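Local structure of leucine--tRNA ligase (Agrobacterium radiobacter, 5AH5) at residues B[162-165]-B[166-170]; B[210-213]-B[214-217]; B[527-530]-B[531-534]. The protein probably joins L-leucine to its cognate tRNA at the expense of ATP, as a class I aminoacyl-tRNA synthetase that also carries an editing domain. One frame throughout, in Å; residues are numbered along the deposited sequence.

Contact 1 of 3, residues B[162-165]-B[166-170]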
loop_
_atom_site.group_PDB
_atom_site.type_symbol
_atom_site.label_atom_id
_atom_site.label_comp_id
_atom_site.label_asym_id
_atom_site.label_seq_id
_atom_site.Cartn_x
_atom_site.Cartn_y
_atom_site.Cartn_z
ATOM N N THR B 162 -19.374 -6.636 16.862
ATOM C CA THR B 162 -18.056 -6.715 17.424
ATOM C C THR B 162 -17.437 -5.414 17.696
ATOM O O THR B 162 -17.817 -4.377 17.143
ATOM C CB THR B 162 -17.113 -7.598 16.534
ATOM O OG1 THR B 162 -15.785 -7.651 17.088
ATOM C CG2 THR B 162 -17.082 -7.132 15.114
ATOM N N VAL B 163 -16.438 -5.489 18.551
ATOM C CA VAL B 163 -15.567 -4.377 18.761
ATOM C C VAL B 163 -14.752 -4.158 17.448
ATOM O O VAL B 163 -14.485 -5.114 16.723
ATOM C CB VAL B 163 -14.673 -4.676 19.977
ATOM C CG1 VAL B 163 -13.471 -3.778 20.032
ATOM C CG2 VAL B 163 -15.462 -4.585 21.222
ATOM N N LEU B 164 -14.453 -2.902 17.121
ATOM C CA LEU B 164 -13.614 -2.514 15.951
ATOM C C LEU B 164 -12.465 -1.611 16.417
ATOM O O LEU B 164 -12.601 -0.886 17.378
ATOM C CB LEU B 164 -14.422 -1.726 14.922
ATOM C CG LEU B 164 -15.499 -2.521 14.201
ATOM C CD1 LEU B 164 -16.191 -1.567 13.272
ATOM C CD2 LEU B 164 -14.991 -3.753 13.468
ATOM N N ALA B 165 -11.341 -1.653 15.711
ATOM C CA ALA B 165 -10.224 -0.699 15.928
ATOM C C ALA B 165 -10.609 0.717 15.457
ATOM O O ALA B 165 -11.497 0.859 14.668
ATOM C CB ALA B 165 -8.967 -1.179 15.187
ATOM N N ALA B 166 -9.978 1.740 16.008
ATOM C CA ALA B 166 -10.250 3.125 15.613
ATOM C C ALA B 166 -10.079 3.279 14.085
ATOM O O ALA B 166 -10.790 4.061 13.457
ATOM C CB ALA B 166 -9.345 4.082 16.361
ATOM N N GLU B 167 -9.199 2.487 13.472
ATOM C CA GLU B 167 -8.895 2.653 12.029
ATOM C C GLU B 167 -9.995 2.087 11.211
ATOM O O GLU B 167 -10.121 2.476 10.031
ATOM C CB GLU B 167 -7.570 1.978 11.659
ATOM C CG GLU B 167 -6.322 2.586 12.281
ATOM C CD GLU B 167 -6.185 2.518 13.775
ATOM O OE1 GLU B 167 -6.653 1.504 14.419
ATOM O OE2 GLU B 167 -5.569 3.490 14.314
ATOM N N GLN B 168 -10.849 1.211 11.823
ATOM C CA GLN B 168 -11.969 0.599 11.130
ATOM C C GLN B 168 -13.290 1.345 11.346
ATOM O O GLN B 168 -14.364 0.865 11.001
ATOM C CB GLN B 168 -12.113 -0.879 11.543
ATOM C CG GLN B 168 -10.967 -1.796 11.128
ATOM C CD GLN B 168 -10.983 -3.109 11.945
ATOM O OE1 GLN B 168 -10.934 -3.071 13.168
ATOM N NE2 GLN B 168 -11.018 -4.233 11.274
ATOM N N VAL B 169 -13.182 2.539 11.865
ATOM C CA VAL B 169 -14.294 3.448 11.977
ATOM C C VAL B 169 -14.056 4.542 10.936
ATOM O O VAL B 169 -13.081 5.281 11.023
ATOM C CB VAL B 169 -14.296 4.079 13.376
ATOM C CG1 VAL B 169 -15.322 5.206 13.446
ATOM C CG2 VAL B 169 -14.575 2.999 14.427
ATOM N N ILE B 170 -14.924 4.620 9.937
ATOM C CA ILE B 170 -14.737 5.597 8.854
ATOM C C ILE B 170 -16.031 6.427 8.732
ATOM O O ILE B 170 -17.103 5.858 8.459
ATOM C CB ILE B 170 -14.365 4.880 7.520
ATOM C CG1 ILE B 170 -12.987 4.228 7.635
ATOM C CG2 ILE B 170 -14.350 5.856 6.353
ATOM C CD1 ILE B 170 -12.792 3.087 6.652
#
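Ala165 and Gln168 clasp each other through two hydrogen bonds and so close a tight turn, with a short 3-10 segment at 166-167, between strand 162-164 and strand 169-170 of this class I synthetase. One bond is backbone to backbone: Gln168 N reaches Ala165 O at 2.9 Å, from well above the plane of that carbonyl. The other uses the side chain. Gln168 OE1 accepts from Ala165 N, also at 2.9 Å, with the donor lying in the plane of the amide carbonyl and an N-H...O angle of 156°. Gln168 CG sits beside its own backbone N (chi1 -66°) and the chain runs extended beyond it, which carries the amide back along the turn to the N-H of Ala165. The rotation of the amide is fixed from its other end, where NE2 bonds to Asp488 OD1; Arg419 NH2 adds a weak bond to OE1.

Van der Waals contacts, mostly carbon against oxygen, surround this clasp. The Leu164 side chain crosses that of Gln168 at about a right angle, its CD2 4.1 Å from Gln168 OE1, while CD1 lies 3.8 Å from Gln168 O. Val169 CG2 approaches Ala165 O at the same separation of 3.8 Å. Glu167 bends at chi2 (65°), which brings its carboxylate back over the turn; its oxygens are held from outside, OE1 by Tyr536 OH and OE2 by Trp221 NE1. Glu167 OE1 also rests against the methyl of Ala165, 3.6 Å from CB.

Contact 2 of 3, residues B[210-213]-B[214-217]; sequences WPTS and VRNI. With nucleotides of chain D.
Arg215 folds back over Trp210, Pro211 and Thr212 at the N-terminal end of helix 212-222, where Pro211 holds the N-cap position. Its CB lies 3.7 Å from Pro211 O, the carbonyl that accepts the first-turn bond from Arg215 N. CG stands beside the backbone N (chi1 -70°) and passes close to the residues four and five places earlier, meeting Pro211 O and, at 4.0 Å, Trp210 CB. A bend at chi3 (-83°) then turns the guanidinium toward the residues ahead of the helix. NE and NH2 both make weak, strongly bent hydrogen bonds to Trp210 O, NE at 3.2 Å, so two donors share one carbonyl. Pro211 O lies at the edge of the guanidinium, near its plane. NH2 also packs on Thr212 CG2, while NH1 is turned to Leu204 O in a weak bond and to Glu208 in a long, weak ion pair.

An apolar contact joins the helix to the residue ahead of its N-cap: Val214 CG1 rests 3.7 Å from Trp210 CE3, and the indole is tied down by its NE1 bond to Phe556 O. Further on, Asn216 N to Thr212 O and Ile217 N to Ser213 O continue the regular helical bonding, and Ile217 CG1 packs against Ser213 O.

Asn216 turns outward to the bound RNA, its CG anti to the backbone N (chi1 179°), and packs on a guanine base there. Its carboxamide meets the sugars of two successive nucleotides of chain D: ND2 lies 3.1 Å from O4' of C4, and OD1 accepts a 2.7 Å hydrogen bond from O2' of C3.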
loop_
_atom_site.group_PDB
_atom_site.type_symbol
_atom_site.label_atom_id
_atom_site.label_comp_id
_atom_site.label_asym_id
_atom_site.label_seq_id
_atom_site.Cartn_x
_atom_site.Cartn_y
_atom_site.Cartn_z
ATOM N N TRP B 210 7.756 6.495 -0.826
ATOM C CA TRP B 210 6.280 6.487 -0.729
ATOM C C TRP B 210 5.693 7.801 -1.255
ATOM O O TRP B 210 6.312 8.831 -1.077
ATOM C CB TRP B 210 5.863 6.307 0.741
ATOM C CG TRP B 210 6.096 4.967 1.310
ATOM C CD1 TRP B 210 7.160 4.153 1.129
ATOM C CD2 TRP B 210 5.252 4.331 2.262
ATOM N NE1 TRP B 210 6.990 2.990 1.847
ATOM C CE2 TRP B 210 5.829 3.099 2.575
ATOM C CE3 TRP B 210 4.053 4.689 2.872
ATOM C CZ2 TRP B 210 5.211 2.189 3.454
ATOM C CZ3 TRP B 210 3.448 3.783 3.755
ATOM C CH2 TRP B 210 4.029 2.558 4.017
ATOM N N PRO B 211 4.496 7.767 -1.853
ATOM C CA PRO B 211 3.822 9.012 -2.209
ATOM C C PRO B 211 3.665 9.935 -1.020
ATOM O O PRO B 211 3.400 9.474 0.124
ATOM C CB PRO B 211 2.439 8.533 -2.670
ATOM C CG PRO B 211 2.697 7.189 -3.202
ATOM C CD PRO B 211 3.748 6.593 -2.346
ATOM N N THR B 212 3.793 11.234 -1.289
ATOM C CA THR B 212 3.738 12.228 -0.249
ATOM C C THR B 212 2.288 12.289 0.263
ATOM O O THR B 212 2.055 12.613 1.404
ATOM C CB THR B 212 4.168 13.641 -0.743
ATOM O OG1 THR B 212 3.225 14.083 -1.695
ATOM C CG2 THR B 212 5.543 13.633 -1.394
ATOM N N SER B 213 1.336 11.971 -0.579
ATOM C CA SER B 213 -0.043 11.885 -0.170
ATOM C C SER B 213 -0.298 10.831 0.944
ATOM O O SER B 213 -0.950 11.134 1.940
ATOM C CB SER B 213 -0.893 11.538 -1.387
ATOM O OG SER B 213 -0.402 10.349 -2.027
ATOM N N VAL B 214 0.200 9.607 0.756
ATOM C CA VAL B 214 0.077 8.516 1.752
ATOM C C VAL B 214 0.795 8.932 3.043
ATOM O O VAL B 214 0.246 8.836 4.167
ATOM C CB VAL B 214 0.601 7.199 1.189
ATOM C CG1 VAL B 214 0.685 6.130 2.257
ATOM C CG2 VAL B 214 -0.290 6.717 0.071
ATOM N N ARG B 215 1.967 9.502 2.890
ATOM C CA ARG B 215 2.724 9.984 4.056
ATOM C C ARG B 215 2.013 11.045 4.908
ATOM O O ARG B 215 2.000 10.951 6.156
ATOM C CB ARG B 215 4.097 10.485 3.641
ATOM C CG ARG B 215 4.999 9.344 3.218
ATOM C CD ARG B 215 6.407 9.807 3.054
ATOM N NE ARG B 215 6.569 10.405 1.744
ATOM C CZ ARG B 215 7.604 11.160 1.380
ATOM N NH1 ARG B 215 8.598 11.432 2.243
ATOM N NH2 ARG B 215 7.645 11.622 0.127
ATOM N N ASN B 216 1.437 12.030 4.224
ATOM C CA ASN B 216 0.693 13.089 4.855
ATOM C C ASN B 216 -0.603 12.520 5.474
ATOM O O ASN B 216 -0.992 12.936 6.502
ATOM C CB ASN B 216 0.324 14.198 3.840
ATOM C CG ASN B 216 -0.497 15.327 4.482
ATOM O OD1 ASN B 216 0.014 16.065 5.311
ATOM N ND2 ASN B 216 -1.759 15.399 4.174
ATOM N N ILE B 217 -1.270 11.593 4.825
ATOM C CA ILE B 217 -2.457 10.953 5.441
ATOM C C ILE B 217 -2.088 10.259 6.777
ATOM O O ILE B 217 -2.817 10.395 7.801
ATOM C CB ILE B 217 -3.151 10.026 4.443
ATOM C CG1 ILE B 217 -3.807 10.855 3.332
ATOM C CG2 ILE B 217 -4.257 9.218 5.107
ATOM C CD1 ILE B 217 -4.213 10.028 2.124
ATOM P P C D 4 0.820 21.548 4.012
ATOM O OP1 C D 4 2.264 21.902 4.027
ATOM O OP2 C D 4 -0.213 22.555 3.668
ATOM O "O5'" C D 4 0.525 20.405 2.939
ATOM C "C5'" C D 4 1.182 19.133 3.042
ATOM C "C4'" C D 4 0.402 18.069 2.307
ATOM O "O4'" C D 4 -1.001 18.044 2.699
ATOM C "C3'" C D 4 0.319 18.241 0.804
ATOM O "O3'" C D 4 1.550 17.906 0.198
ATOM C "C2'" C D 4 -0.793 17.266 0.471
ATOM O "O2'" C D 4 -0.373 15.913 0.432
ATOM C "C1'" C D 4 -1.775 17.577 1.601
ATOM N N1 C D 4 -2.777 18.598 1.242
ATOM C C2 C D 4 -3.746 18.261 0.299
ATOM O O2 C D 4 -3.711 17.135 -0.222
ATOM N N3 C D 4 -4.699 19.165 -0.026
ATOM C C4 C D 4 -4.700 20.370 0.550
ATOM N N4 C D 4 -5.666 21.225 0.200
ATOM C C5 C D 4 -3.719 20.748 1.511
ATOM C C6 C D 4 -2.789 19.837 1.832
ATOM P P C D 3 -1.966 24.778 8.053
ATOM O OP1 C D 3 -0.595 25.228 8.409
ATOM O OP2 C D 3 -2.821 25.594 7.147
ATOM O "O5'" C D 3 -1.853 23.315 7.439
ATOM C "C5'" C D 3 -0.897 22.383 7.973
ATOM C "C4'" C D 3 -1.119 21.004 7.404
ATOM O "O4'" C D 3 -2.520 20.614 7.525
ATOM C "C3'" C D 3 -0.880 20.815 5.916
ATOM O "O3'" C D 3 0.470 20.874 5.452
ATOM C "C2'" C D 3 -1.531 19.461 5.723
ATOM O "O2'" C D 3 -0.789 18.429 6.333
ATOM C "C1'" C D 3 -2.828 19.661 6.511
ATOM N N1 C D 3 -3.947 20.160 5.678
ATOM C C2 C D 3 -4.559 19.267 4.788
ATOM O O2 C D 3 -4.147 18.091 4.737
ATOM N N3 C D 3 -5.590 19.699 4.019
ATOM C C4 C D 3 -5.989 20.973 4.091
ATOM C C5 C D 3 -5.373 21.906 4.975
ATOM C C6 C D 3 -4.364 21.462 5.742
#

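Contact 3 of 3, residues B[527-530]-B[531-534]; sequences IEHA and TLHL. With LSS (5'-O-(L-leucylsulfamoyl)adenosine), chain I.
His529 and His533 cross obliquely beside the leucyl group of the bound leucyl-adenylate analogue, His533 CB lying above the His529 ring plane, 3.8 Å from ND1, on the same side as the ligand methyl C10, while Leu532 CB sits at the ring edge. Each imidazole turns one face to a methyl of the ligand's leucine: C10 lies 3.7 Å above the His529 plane, C11 3.6 Å above that of His533, both offset toward the rim. His529 also works through its edge, NE2 donating to LSS O1 at 2.8 Å with the acceptor in the ring plane. His533 CG stands anti to the backbone N (chi1 158°), which lays one face of its ring against C11; NE2 is held by Tyr523 OH. Glu528 reaches the ribose instead, OE2 accepting from LSS O2 at 2.6 Å.

Backbone bonds hold the turn itself: His529 O takes Leu532 N in a type I turn and Leu534 N from the opposite face of its plane, while a water links Glu528 O to Thr531 N.

The turn joins strand 520-524 of the parallel Rossmann-type sheet to helix 533-546; helix 212-222 packs on it through Ile217, and Phe490 of helix 489-492 covers Leu532 and His533.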
loop_
_atom_site.group_PDB
_atom_site.type_symbol
_atom_site.label_atom_id
_atom_site.label_comp_id
_atom_site.label_asym_id
_atom_site.label_seq_id
_atom_site.Cartn_x
_atom_site.Cartn_y
_atom_site.Cartn_z
ATOM N N ILE B 527 -4.597 2.879 -2.038
ATOM C CA ILE B 527 -4.442 3.939 -1.086
ATOM C C ILE B 527 -5.482 3.847 0.000
ATOM O O ILE B 527 -5.297 4.413 1.090
ATOM C CB ILE B 527 -4.540 5.344 -1.797
ATOM C CG1 ILE B 527 -4.050 6.442 -0.859
ATOM C CG2 ILE B 527 -5.968 5.661 -2.262
ATOM C CD1 ILE B 527 -3.531 7.669 -1.580
ATOM N N GLU B 528 -6.587 3.167 -0.259
ATOM C CA GLU B 528 -7.513 2.868 0.864
ATOM C C GLU B 528 -6.868 2.282 2.165
ATOM O O GLU B 528 -7.397 2.495 3.255
ATOM C CB GLU B 528 -8.706 2.018 0.413
ATOM C CG GLU B 528 -8.374 0.577 0.142
ATOM C CD GLU B 528 -7.793 0.339 -1.235
ATOM O OE1 GLU B 528 -7.460 1.365 -1.945
ATOM O OE2 GLU B 528 -7.689 -0.877 -1.599
ATOM N N HIS B 529 -5.707 1.637 2.059
ATOM C CA HIS B 529 -5.003 1.094 3.235
ATOM C C HIS B 529 -4.075 2.037 3.969
ATOM O O HIS B 529 -3.382 1.638 4.906
ATOM C CB HIS B 529 -4.313 -0.211 2.892
ATOM C CG HIS B 529 -5.260 -1.349 2.779
ATOM N ND1 HIS B 529 -5.975 -1.832 3.873
ATOM C CD2 HIS B 529 -5.700 -2.032 1.700
ATOM C CE1 HIS B 529 -6.772 -2.800 3.464
ATOM N NE2 HIS B 529 -6.648 -2.927 2.155
ATOM N N ALA B 530 -4.088 3.311 3.586
ATOM C CA ALA B 530 -3.176 4.289 4.151
ATOM C C ALA B 530 -3.195 4.363 5.658
ATOM O O ALA B 530 -2.142 4.521 6.306
ATOM C CB ALA B 530 -3.467 5.662 3.547
ATOM N N THR B 531 -4.376 4.294 6.262
ATOM C CA THR B 531 -4.395 4.268 7.722
ATOM C C THR B 531 -5.081 2.991 8.228
ATOM O O THR B 531 -5.625 3.018 9.323
ATOM C CB THR B 531 -5.058 5.494 8.345
ATOM O OG1 THR B 531 -6.403 5.538 7.915
ATOM C CG2 THR B 531 -4.321 6.770 7.953
ATOM N N LEU B 532 -5.018 1.902 7.439
ATOM C CA LEU B 532 -5.236 0.526 7.929
ATOM C C LEU B 532 -3.930 -0.255 7.807
ATOM O O LEU B 532 -3.071 -0.060 8.605
ATOM C CB LEU B 532 -6.409 -0.157 7.208
ATOM C CG LEU B 532 -7.788 0.427 7.595
ATOM C CD1 LEU B 532 -8.802 0.364 6.487
ATOM C CD2 LEU B 532 -8.349 -0.243 8.822
ATOM N N HIS B 533 -3.774 -1.122 6.814
ATOM C CA HIS B 533 -2.650 -2.039 6.744
ATOM C C HIS B 533 -1.283 -1.318 6.674
ATOM O O HIS B 533 -0.311 -1.776 7.294
ATOM C CB HIS B 533 -2.863 -3.020 5.602
ATOM C CG HIS B 533 -1.601 -3.662 5.074
ATOM N ND1 HIS B 533 -0.927 -4.650 5.753
ATOM C CD2 HIS B 533 -0.957 -3.527 3.879
ATOM C CE1 HIS B 533 0.111 -5.055 5.031
ATOM N NE2 HIS B 533 0.132 -4.373 3.900
ATOM N N LEU B 534 -1.214 -0.150 6.008
ATOM C CA LEU B 534 0.050 0.578 5.866
ATOM C C LEU B 534 0.459 1.227 7.170
ATOM O O LEU B 534 1.618 1.496 7.358
ATOM C CB LEU B 534 -0.048 1.639 4.710
ATOM C CG LEU B 534 -0.245 1.049 3.296
ATOM C CD1 LEU B 534 -0.609 2.058 2.212
ATOM C CD2 LEU B 534 0.995 0.229 2.895
HETATM C C1 LSS I . -7.271 -6.216 0.579
HETATM N N1 LSS I . -9.264 -1.216 -8.741
HETATM O O1 LSS I . -7.470 -5.027 0.462
HETATM S S1 LSS I . -8.628 -6.748 -1.409
HETATM C C2 LSS I . -7.976 -1.239 -8.408
HETATM N N2 LSS I . -7.776 -7.121 -0.240
HETATM O O2 LSS I . -6.537 -1.918 -3.733
HETATM N N3 LSS I . -7.490 -1.999 -7.403
HETATM O O3 LSS I . -4.288 -3.473 -3.372
HETATM C C4 LSS I . -8.353 -2.779 -6.710
HETATM N N4 LSS I . -6.557 -8.176 1.953
HETATM O O4 LSS I . -6.575 -5.247 -4.954
HETATM C C5 LSS I . -9.720 -2.728 -6.955
HETATM O O5 LSS I . -7.734 -5.880 -2.408
HETATM C C6 LSS I . -10.178 -1.912 -7.975
HETATM N N6 LSS I . -11.506 -1.906 -8.259
HETATM C C7 LSS I . -4.051 -6.539 2.807
HETATM N N7 LSS I . -10.330 -3.565 -6.076
HETATM C C8 LSS I . -9.374 -4.085 -5.260
HETATM C C9 LSS I . -4.994 -6.239 1.640
HETATM N N9 LSS I . -8.168 -3.619 -5.679
HETATM C CA LSS I . -6.457 -6.709 1.739
HETATM C C10 LSS I . -4.471 -5.689 4.017
HETATM C C11 LSS I . -2.578 -6.294 2.320
HETATM O O1A LSS I . -9.826 -5.921 -1.210
HETATM C C21 LSS I . -6.868 -3.866 -5.088
HETATM C C22 LSS I . -6.757 -3.300 -3.716
HETATM C C23 LSS I . -5.584 -4.082 -3.120
HETATM C C24 LSS I . -5.751 -5.416 -3.817
HETATM C C25 LSS I . -6.549 -6.421 -2.984
HETATM O O2A LSS I . -8.979 -7.897 -2.217
HETATM O O HOH W 1 -6.782 4.352 4.821
#

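How the contacts relate
Along the chain the three contacts come in series, contact 1, then contact 2, then contact 3, yet in space contact 3 lies between the others. Its centre is about 13 Å from that of contact 1 and 11 Å from that of contact 2, whereas contacts 1 and 2 are 22 Å apart and do not touch. Leu532 packs on Glu167 and Gln168 of the turn at 162-170, and Trp210, just ahead of helix 212-222, packs on Leu534. Packing contacts thus run continuously from the strand-linking turn through the turn that grips the leucyl-adenylate analogue to the helix that meets the tRNA.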